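PDB 6TO1: minor fimbrium subunit Mfa5 from Porphyromonas gingivalis ATCC 33277, which serves as an accessory subunit of the minor fimbriae, filamentous surface pili that mediate biofilm formation and adhesion to host cells and other oral bacteria. Local coordinates for residues V131-S136 and L232-L237; G411-F416 and A504-T509. All coordinates share one frame; numbering follows the deposited sequence.

Contact 1: residues V131-S136 and L232-L237; sequences VIDQSS and LMSDGL. With MG (magnesium ion), chain B; PO4 (phosphate ion), chain C.
Asp-133 carries CG anti to its backbone N (chi1 -178°), and Ser-234 carries OG anti to its own (chi1 172°). Carboxylate and hydroxyl thus meet: Ser-234 OG donates to Asp-133 OD2 at 2.7 Å, on the anti side and slightly off the carboxylate plane. Asp-235 N adds a weak hydrogen bond to the same OD2 (3.4 Å). Ser-135 grips the other oxygen: its backbone N closes an Asx turn on Asp-133 OD1, and its OG donates to OD1 at 2.6 Å. Held at both oxygens, the carboxylate fixes Ser-135 OG, which binds magnesium at 2.1 Å. Water 1, also on the metal, donates to Asp-133 OD2 and Asp-235 OD1, which may ease their repulsion. Asp-235 OD2 is hydrogen-bonded to Ser-137 OG and salt-bridged to Arg-145. Ser-137, Thr-207, water 2 and O4 of a phosphate, probably from the crystallisation liquor, complete six ligands. Behind the site the strands run parallel. Ile-132 packs on Met-233 on one sheet face, Val-131 on Leu-232 on the other. The DxSxS motif (Asp-133, Ser-135, Ser-137), with Thr-207 and Asp-235 from other loops, forms the metal-ion-dependent adhesion site (MIDAS) typical of von Willebrand factor A domains.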
ATOM      1  N   VAL A 131       9.123 -29.579  -6.276  1.00 16.60           N
ATOM      2  CA  VAL A 131      10.015 -30.758  -6.352  1.00 15.40           C
ATOM      3  C   VAL A 131       9.147 -32.004  -6.213  1.00 16.98           C
ATOM      4  O   VAL A 131       8.571 -32.247  -5.133  1.00 17.97           O
ATOM      5  CB  VAL A 131      11.087 -30.718  -5.244  1.00 16.08           C
ATOM      6  CG1 VAL A 131      12.073 -31.857  -5.379  1.00 15.80           C
ATOM      7  CG2 VAL A 131      11.776 -29.361  -5.249  1.00 15.10           C
ATOM      8  N   ILE A 132       9.086 -32.825  -7.267  1.00 18.54           N
ATOM      9  CA  ILE A 132       8.160 -33.955  -7.310  1.00 17.08           C
ATOM     10  C   ILE A 132       8.930 -35.271  -7.415  1.00 17.86           C
ATOM     11  O   ILE A 132       9.725 -35.469  -8.337  1.00 18.49           O
ATOM     12  CB  ILE A 132       7.131 -33.826  -8.454  1.00 19.44           C
ATOM     13  CG1 ILE A 132       6.487 -32.431  -8.430  1.00 24.78           C
ATOM     14  CG2 ILE A 132       6.046 -34.917  -8.339  1.00 19.01           C
ATOM     15  CD1 ILE A 132       5.354 -32.233  -9.436  1.00 22.83           C
ATOM     16  N   ASP A 133       8.648 -36.169  -6.465  1.00 17.78           N
ATOM     17  CA  ASP A 133       9.106 -37.560  -6.413  1.00 16.95           C
ATOM     18  C   ASP A 133       8.430 -38.365  -7.517  1.00 18.57           C
ATOM     19  O   ASP A 133       7.209 -38.519  -7.496  1.00 21.55           O
ATOM     20  CB  ASP A 133       8.716 -38.040  -5.020  1.00 18.57           C
ATOM     21  CG  ASP A 133       9.135 -39.448  -4.689  1.00 19.01           C
ATOM     22  OD1 ASP A 133       9.540 -40.245  -5.561  1.00 18.42           O
ATOM     23  OD2 ASP A 133       9.016 -39.759  -3.486  1.00 18.04           O
ATOM     24  N   GLN A 134       9.199 -38.826  -8.513  1.00 19.37           N
ATOM     25  CA  GLN A 134       8.698 -39.778  -9.512  1.00 21.21           C
ATOM     26  C   GLN A 134       9.394 -41.133  -9.382  1.00 21.19           C
ATOM     27  O   GLN A 134       9.646 -41.823 -10.380  1.00 21.95           O
ATOM     28  CB  GLN A 134       8.833 -39.221 -10.944  1.00 19.87           C
ATOM     29  CG  GLN A 134      10.224 -38.970 -11.453  1.00 18.72           C
ATOM     30  CD  GLN A 134      10.270 -38.720 -12.982  1.00 21.16           C
ATOM     31  OE1 GLN A 134       9.299 -38.271 -13.587  1.00 24.69           O
ATOM     32  NE2 GLN A 134      11.401 -39.021 -13.589  1.00 22.52           N
ATOM     33  N   SER A 135       9.732 -41.521  -8.153  1.00 18.92           N
ATOM     34  CA  SER A 135      10.406 -42.792  -7.910  1.00 17.94           C
ATOM     35  C   SER A 135       9.429 -43.948  -8.085  1.00 16.10           C
ATOM     36  O   SER A 135       8.221 -43.767  -8.116  1.00 21.46           O
ATOM     37  CB  SER A 135      11.010 -42.822  -6.500  1.00 22.20           C
ATOM     38  OG  SER A 135       9.979 -42.826  -5.530  1.00 17.41           O
ATOM     39  N   SER A 136       9.973 -45.165  -8.168  1.00 21.37           N
ATOM     40  CA  SER A 136       9.137 -46.334  -8.463  1.00 22.66           C
ATOM     41  C   SER A 136       8.118 -46.617  -7.363  1.00 24.72           C
ATOM     42  O   SER A 136       7.028 -47.141  -7.647  1.00 23.41           O
ATOM     43  CB  SER A 136      10.052 -47.549  -8.740  1.00 22.66           C
ATOM     44  OG  SER A 136      10.404 -48.224  -7.554  1.00 26.48           O
ATOM     45  N   LEU A 232       7.891 -29.803  -1.629  1.00 18.43           N
ATOM     46  CA  LEU A 232       8.301 -31.173  -1.901  1.00 19.82           C
ATOM     47  C   LEU A 232       7.091 -32.085  -1.839  1.00 16.21           C
ATOM     48  O   LEU A 232       6.396 -32.136  -0.825  1.00 17.64           O
ATOM     49  CB  LEU A 232       9.359 -31.640  -0.891  1.00 16.69           C
ATOM     50  CG  LEU A 232       9.823 -33.075  -0.957  1.00 16.92           C
ATOM     51  CD1 LEU A 232      10.558 -33.386  -2.253  1.00 19.15           C
ATOM     52  CD2 LEU A 232      10.708 -33.351   0.285  1.00 16.83           C
ATOM     53  N   MET A 233       6.865 -32.825  -2.912  1.00 16.40           N
ATOM     54  CA  MET A 233       5.742 -33.738  -3.055  1.00 15.83           C
ATOM     55  C   MET A 233       6.324 -35.140  -3.163  1.00 18.67           C
ATOM     56  O   MET A 233       6.928 -35.491  -4.185  1.00 19.15           O
ATOM     57  CB  MET A 233       4.919 -33.373  -4.296  1.00 16.63           C
ATOM     58  CG  MET A 233       4.222 -32.030  -4.139  1.00 18.39           C
ATOM     59  SD  MET A 233       3.893 -31.119  -5.663  1.00 20.77           S
ATOM     60  CE  MET A 233       2.871 -32.306  -6.526  1.00 24.69           C
ATOM     61  N   SER A 234       6.172 -35.936  -2.114  1.00 19.28           N
ATOM     62  CA  SER A 234       6.880 -37.205  -2.059  1.00 15.80           C
ATOM     63  C   SER A 234       6.080 -38.188  -1.223  1.00 16.81           C
ATOM     64  O   SER A 234       5.290 -37.790  -0.370  1.00 18.77           O
ATOM     65  CB  SER A 234       8.289 -37.004  -1.476  1.00 18.15           C
ATOM     66  OG  SER A 234       8.910 -38.263  -1.257  1.00 19.40           O
ATOM     67  N   ASP A 235       6.307 -39.488  -1.444  1.00 17.81           N
ATOM     68  CA  ASP A 235       5.696 -40.393  -0.475  1.00 19.21           C
ATOM     69  C   ASP A 235       6.530 -40.528   0.791  1.00 20.26           C
ATOM     70  O   ASP A 235       6.075 -41.172   1.740  1.00 19.97           O
ATOM     71  CB  ASP A 235       5.392 -41.772  -1.064  1.00 21.88           C
ATOM     72  CG  ASP A 235       6.617 -42.536  -1.505  1.00 24.63           C
ATOM     73  OD1 ASP A 235       7.720 -42.396  -0.896  1.00 19.64           O
ATOM     74  OD2 ASP A 235       6.459 -43.307  -2.488  1.00 21.94           O
ATOM     75  N   GLY A 236       7.718 -39.923   0.840  1.00 18.03           N
ATOM     76  CA  GLY A 236       8.427 -39.713   2.091  1.00 17.62           C
ATOM     77  C   GLY A 236       9.527 -40.706   2.405  1.00 17.59           C
ATOM     78  O   GLY A 236      10.269 -40.499   3.386  1.00 22.17           O
ATOM     79  N   LEU A 237       9.644 -41.789   1.660  1.00 15.47           N
ATOM     80  CA  LEU A 237      10.689 -42.771   1.930  1.00 14.70           C
ATOM     81  C   LEU A 237      11.878 -42.557   0.999  1.00 18.60           C
ATOM     82  O   LEU A 237      11.942 -43.124  -0.095  1.00 20.37           O
ATOM     83  CB  LEU A 237      10.123 -44.183   1.801  1.00 18.26           C
ATOM     84  CG  LEU A 237      11.099 -45.295   2.186  1.00 23.31           C
ATOM     85  CD1 LEU A 237      11.516 -45.090   3.660  1.00 22.16           C
ATOM     86  CD2 LEU A 237      10.567 -46.687   1.964  1.00 26.78           C
TER
HETATM   87 MG    MG B1101      10.324 -43.892  -3.775  1.00 19.27          MG
HETATM   88  P   PO4 C1102      12.074 -46.382  -4.925  1.00 20.59           P
HETATM   89  O1  PO4 C1102      12.290 -46.751  -6.404  1.00 20.91           O
HETATM   90  O2  PO4 C1102      13.346 -45.757  -4.368  1.00 20.30           O
HETATM   91  O3  PO4 C1102      11.817 -47.679  -4.181  1.00 23.39           O
HETATM   92  O4  PO4 C1102      10.879 -45.522  -4.754  1.00 19.73           O
HETATM   93  O   HOH W   1       9.555 -42.310  -2.758  1.00 19.53           O
HETATM   94  O   HOH W   2      10.630 -44.739  -1.875  1.00 18.57           O

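Contact 2: residues G411-F416 and A504-T509; sequences GEVTDF and AKLTYT
Leu-506 and Val-413 face each other as a non-hydrogen-bonded pair of an antiparallel sheet, and their side chains cross at a slant. The leucine side chain can be followed outward. Its CB lies 4.1 Å from Val-413 CG2. Chi1 of 168° puts CG anti to the backbone N, and chi2 of 69° swings CD1 toward 411-416. CD1 is the branch that touches. It packs against Val-413 CG2 at 3.6 Å, rests 3.7 Å from Glu-412 O, and reaches Gly-411 CA at 4.2 Å. One methyl therefore spans three consecutive residues of the partner strand. Further along the same face, Ala-504 CB sits beside Asp-415 OD1, while Asp-415 OD2 bonds to Tyr-469.

The backbones are joined by two hydrogen-bonded pairs. Glu-412 and Thr-507 exchange two bonds, and so do Thr-414 and Lys-505. Val-413 CA adds a short CH...O contact of 3.1 Å to Lys-505 O. On the opposite face Thr-414 and Lys-505 lie side by side. Water 3 donates to Glu-412 O and is hydrogen-bonded to Thr-507 OG1 at 2.8 Å, so it links the two strands. Lys-505 NZ is hydrogen-bonded to Gln-518 OE1 on strand 517-520.

The two strands are interior neighbours in a six-stranded antiparallel sheet; 451-455 flanks 408-417, and the edge strand 517-520 flanks 501-510. Strand 110-119 of a second sheet covers the face of Val-413, Asp-415 and Ala-504, so the two sheets pack as a beta sandwich.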
ATOM      1  N   GLY A 411       0.649   9.863   8.992  1.00 21.20           N
ATOM      2  CA  GLY A 411       0.668  10.962   8.061  1.00 21.65           C
ATOM      3  C   GLY A 411       0.196  12.252   8.704  1.00 20.59           C
ATOM      4  O   GLY A 411      -0.716  12.255   9.540  1.00 22.18           O
ATOM      5  N   GLU A 412       0.829  13.345   8.314  1.00 20.92           N
ATOM      6  CA  GLU A 412       0.435  14.672   8.755  1.00 19.31           C
ATOM      7  C   GLU A 412       0.397  15.583   7.538  1.00 17.86           C
ATOM      8  O   GLU A 412       1.396  15.719   6.825  1.00 22.50           O
ATOM      9  CB  GLU A 412       1.381  15.231   9.803  1.00 22.82           C
ATOM     10  CG  GLU A 412       0.871  16.588  10.297  1.00 27.92           C
ATOM     11  CD  GLU A 412       1.672  17.113  11.448  1.00 39.45           C
ATOM     12  OE1 GLU A 412       1.452  16.629  12.574  1.00 38.86           O
ATOM     13  OE2 GLU A 412       2.518  17.999  11.212  1.00 40.25           O
ATOM     14  N   VAL A 413      -0.773  16.151   7.284  1.00 20.64           N
ATOM     15  CA  VAL A 413      -0.965  17.148   6.245  1.00 20.21           C
ATOM     16  C   VAL A 413      -1.061  18.507   6.916  1.00 24.25           C
ATOM     17  O   VAL A 413      -1.898  18.703   7.799  1.00 23.00           O
ATOM     18  CB  VAL A 413      -2.231  16.862   5.438  1.00 20.21           C
ATOM     19  CG1 VAL A 413      -2.523  18.018   4.461  1.00 23.49           C
ATOM     20  CG2 VAL A 413      -2.105  15.535   4.684  1.00 21.94           C
ATOM     21  N   THR A 414      -0.211  19.434   6.497  1.00 20.67           N
ATOM     22  CA  THR A 414      -0.290  20.831   6.902  1.00 21.27           C
ATOM     23  C   THR A 414      -0.814  21.609   5.699  1.00 20.72           C
ATOM     24  O   THR A 414      -0.313  21.444   4.578  1.00 23.67           O
ATOM     25  CB  THR A 414       1.068  21.362   7.350  1.00 21.76           C
ATOM     26  OG1 THR A 414       2.009  21.163   6.284  1.00 32.31           O
ATOM     27  CG2 THR A 414       1.529  20.645   8.614  1.00 25.71           C
ATOM     28  N   ASP A 415      -1.792  22.492   5.942  1.00 21.76           N
ATOM     29  CA  ASP A 415      -2.506  23.197   4.883  1.00 19.57           C
ATOM     30  C   ASP A 415      -2.748  24.615   5.383  1.00 18.35           C
ATOM     31  O   ASP A 415      -3.524  24.810   6.317  1.00 21.15           O
ATOM     32  CB  ASP A 415      -3.811  22.469   4.576  1.00 17.91           C
ATOM     33  CG  ASP A 415      -4.698  23.200   3.583  1.00 20.31           C
ATOM     34  OD1 ASP A 415      -4.227  24.046   2.810  1.00 22.50           O
ATOM     35  OD2 ASP A 415      -5.900  22.869   3.569  1.00 22.91           O
ATOM     36  N   PHE A 416      -2.023  25.569   4.812  1.00 18.24           N
ATOM     37  CA  PHE A 416      -2.116  26.981   5.174  1.00 19.90           C
ATOM     38  C   PHE A 416      -3.089  27.625   4.198  1.00 21.94           C
ATOM     39  O   PHE A 416      -2.801  27.727   3.002  1.00 23.58           O
ATOM     40  CB  PHE A 416      -0.748  27.655   5.106  1.00 23.79           C
ATOM     41  CG  PHE A 416       0.208  27.248   6.212  1.00 22.59           C
ATOM     42  CD1 PHE A 416       0.210  27.901   7.430  1.00 29.77           C
ATOM     43  CD2 PHE A 416       1.114  26.217   6.008  1.00 30.22           C
ATOM     44  CE1 PHE A 416       1.100  27.533   8.429  1.00 31.24           C
ATOM     45  CE2 PHE A 416       1.992  25.846   7.002  1.00 29.11           C
ATOM     46  CZ  PHE A 416       1.999  26.513   8.198  1.00 31.70           C
ATOM     47  N   ALA A 504       0.335  23.289   0.928  1.00 21.72           N
ATOM     48  CA  ALA A 504      -0.179  22.118   1.606  1.00 19.13           C
ATOM     49  C   ALA A 504       0.790  20.980   1.315  1.00 18.31           C
ATOM     50  O   ALA A 504       1.233  20.805   0.181  1.00 18.43           O
ATOM     51  CB  ALA A 504      -1.596  21.752   1.184  1.00 17.98           C
ATOM     52  N   LYS A 505       1.100  20.214   2.349  1.00 19.34           N
ATOM     53  CA  LYS A 505       2.145  19.200   2.266  1.00 23.33           C
ATOM     54  C   LYS A 505       1.747  17.996   3.099  1.00 24.84           C
ATOM     55  O   LYS A 505       1.180  18.143   4.184  1.00 25.75           O
ATOM     56  CB  LYS A 505       3.481  19.768   2.780  1.00 28.62           C
ATOM     57  CG  LYS A 505       4.608  18.767   2.913  1.00 39.87           C
ATOM     58  CD  LYS A 505       5.967  19.465   2.798  1.00 48.19           C
ATOM     59  CE  LYS A 505       6.384  20.124   4.098  1.00 53.06           C
ATOM     60  NZ  LYS A 505       7.859  19.969   4.320  1.00 68.31           N
ATOM     61  N   LEU A 506       2.042  16.809   2.586  1.00 20.86           N
ATOM     62  CA  LEU A 506       1.911  15.587   3.360  1.00 21.18           C
ATOM     63  C   LEU A 506       3.312  15.147   3.771  1.00 23.03           C
ATOM     64  O   LEU A 506       4.199  15.029   2.921  1.00 23.05           O
ATOM     65  CB  LEU A 506       1.212  14.487   2.555  1.00 19.40           C
ATOM     66  CG  LEU A 506       1.274  13.086   3.164  1.00 20.64           C
ATOM     67  CD1 LEU A 506       0.443  13.013   4.436  1.00 18.78           C
ATOM     68  CD2 LEU A 506       0.801  12.038   2.184  1.00 22.20           C
ATOM     69  N   THR A 507       3.511  14.931   5.072  1.00 24.51           N
ATOM     70  CA  THR A 507       4.700  14.265   5.596  1.00 23.83           C
ATOM     71  C   THR A 507       4.250  12.933   6.170  1.00 20.55           C
ATOM     72  O   THR A 507       3.291  12.881   6.945  1.00 19.92           O
ATOM     73  CB  THR A 507       5.392  15.116   6.659  1.00 29.48           C
ATOM     74  OG1 THR A 507       5.607  16.435   6.137  1.00 27.67           O
ATOM     75  CG2 THR A 507       6.742  14.534   7.045  1.00 29.77           C
ATOM     76  N   TYR A 508       4.906  11.847   5.769  1.00 22.38           N
ATOM     77  CA  TYR A 508       4.347  10.557   6.156  1.00 19.93           C
ATOM     78  C   TYR A 508       5.418   9.489   6.325  1.00 20.48           C
ATOM     79  O   TYR A 508       6.554   9.619   5.866  1.00 21.28           O
ATOM     80  CB  TYR A 508       3.274  10.100   5.137  1.00 20.10           C
ATOM     81  CG  TYR A 508       3.793   9.694   3.762  1.00 22.04           C
ATOM     82  CD1 TYR A 508       3.955   8.355   3.433  1.00 19.57           C
ATOM     83  CD2 TYR A 508       4.107  10.643   2.789  1.00 22.91           C
ATOM     84  CE1 TYR A 508       4.442   7.965   2.192  1.00 23.43           C
ATOM     85  CE2 TYR A 508       4.573  10.259   1.537  1.00 20.80           C
ATOM     86  CZ  TYR A 508       4.752   8.906   1.256  1.00 25.16           C
ATOM     87  OH  TYR A 508       5.216   8.454   0.051  1.00 23.49           O
ATOM     88  N   THR A 509       5.008   8.430   7.006  1.00 20.48           N
ATOM     89  CA  THR A 509       5.800   7.212   7.158  1.00 20.91           C
ATOM     90  C   THR A 509       5.237   6.162   6.208  1.00 19.12           C
ATOM     91  O   THR A 509       4.028   5.866   6.243  1.00 22.86           O
ATOM     92  CB  THR A 509       5.776   6.728   8.603  1.00 21.52           C
ATOM     93  OG1 THR A 509       6.334   7.754   9.420  1.00 22.77           O
ATOM     94  CG2 THR A 509       6.612   5.445   8.724  1.00 24.35           C
TER
HETATM   95  O   HOH W   3       3.313  17.967   6.511  1.00 28.24           O

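Overall arrangement
The two contacts belong to different domains of an elongated chain. Their centres lie 56 Å apart, and their nearest atoms are about 37 Å apart. Contact 1 is far out from the middle of the chain, with its centre 39 Å away; for contact 2 this distance is 18 Å. Contact 1 carries part of the magnesium site, far from contact 2. The chain closes contact 1 before it opens contact 2. Strand 110-119, which covers contact 2, precedes contact 1 in sequence. The von Willebrand factor A domain is therefore inserted between strands of the sandwich domain.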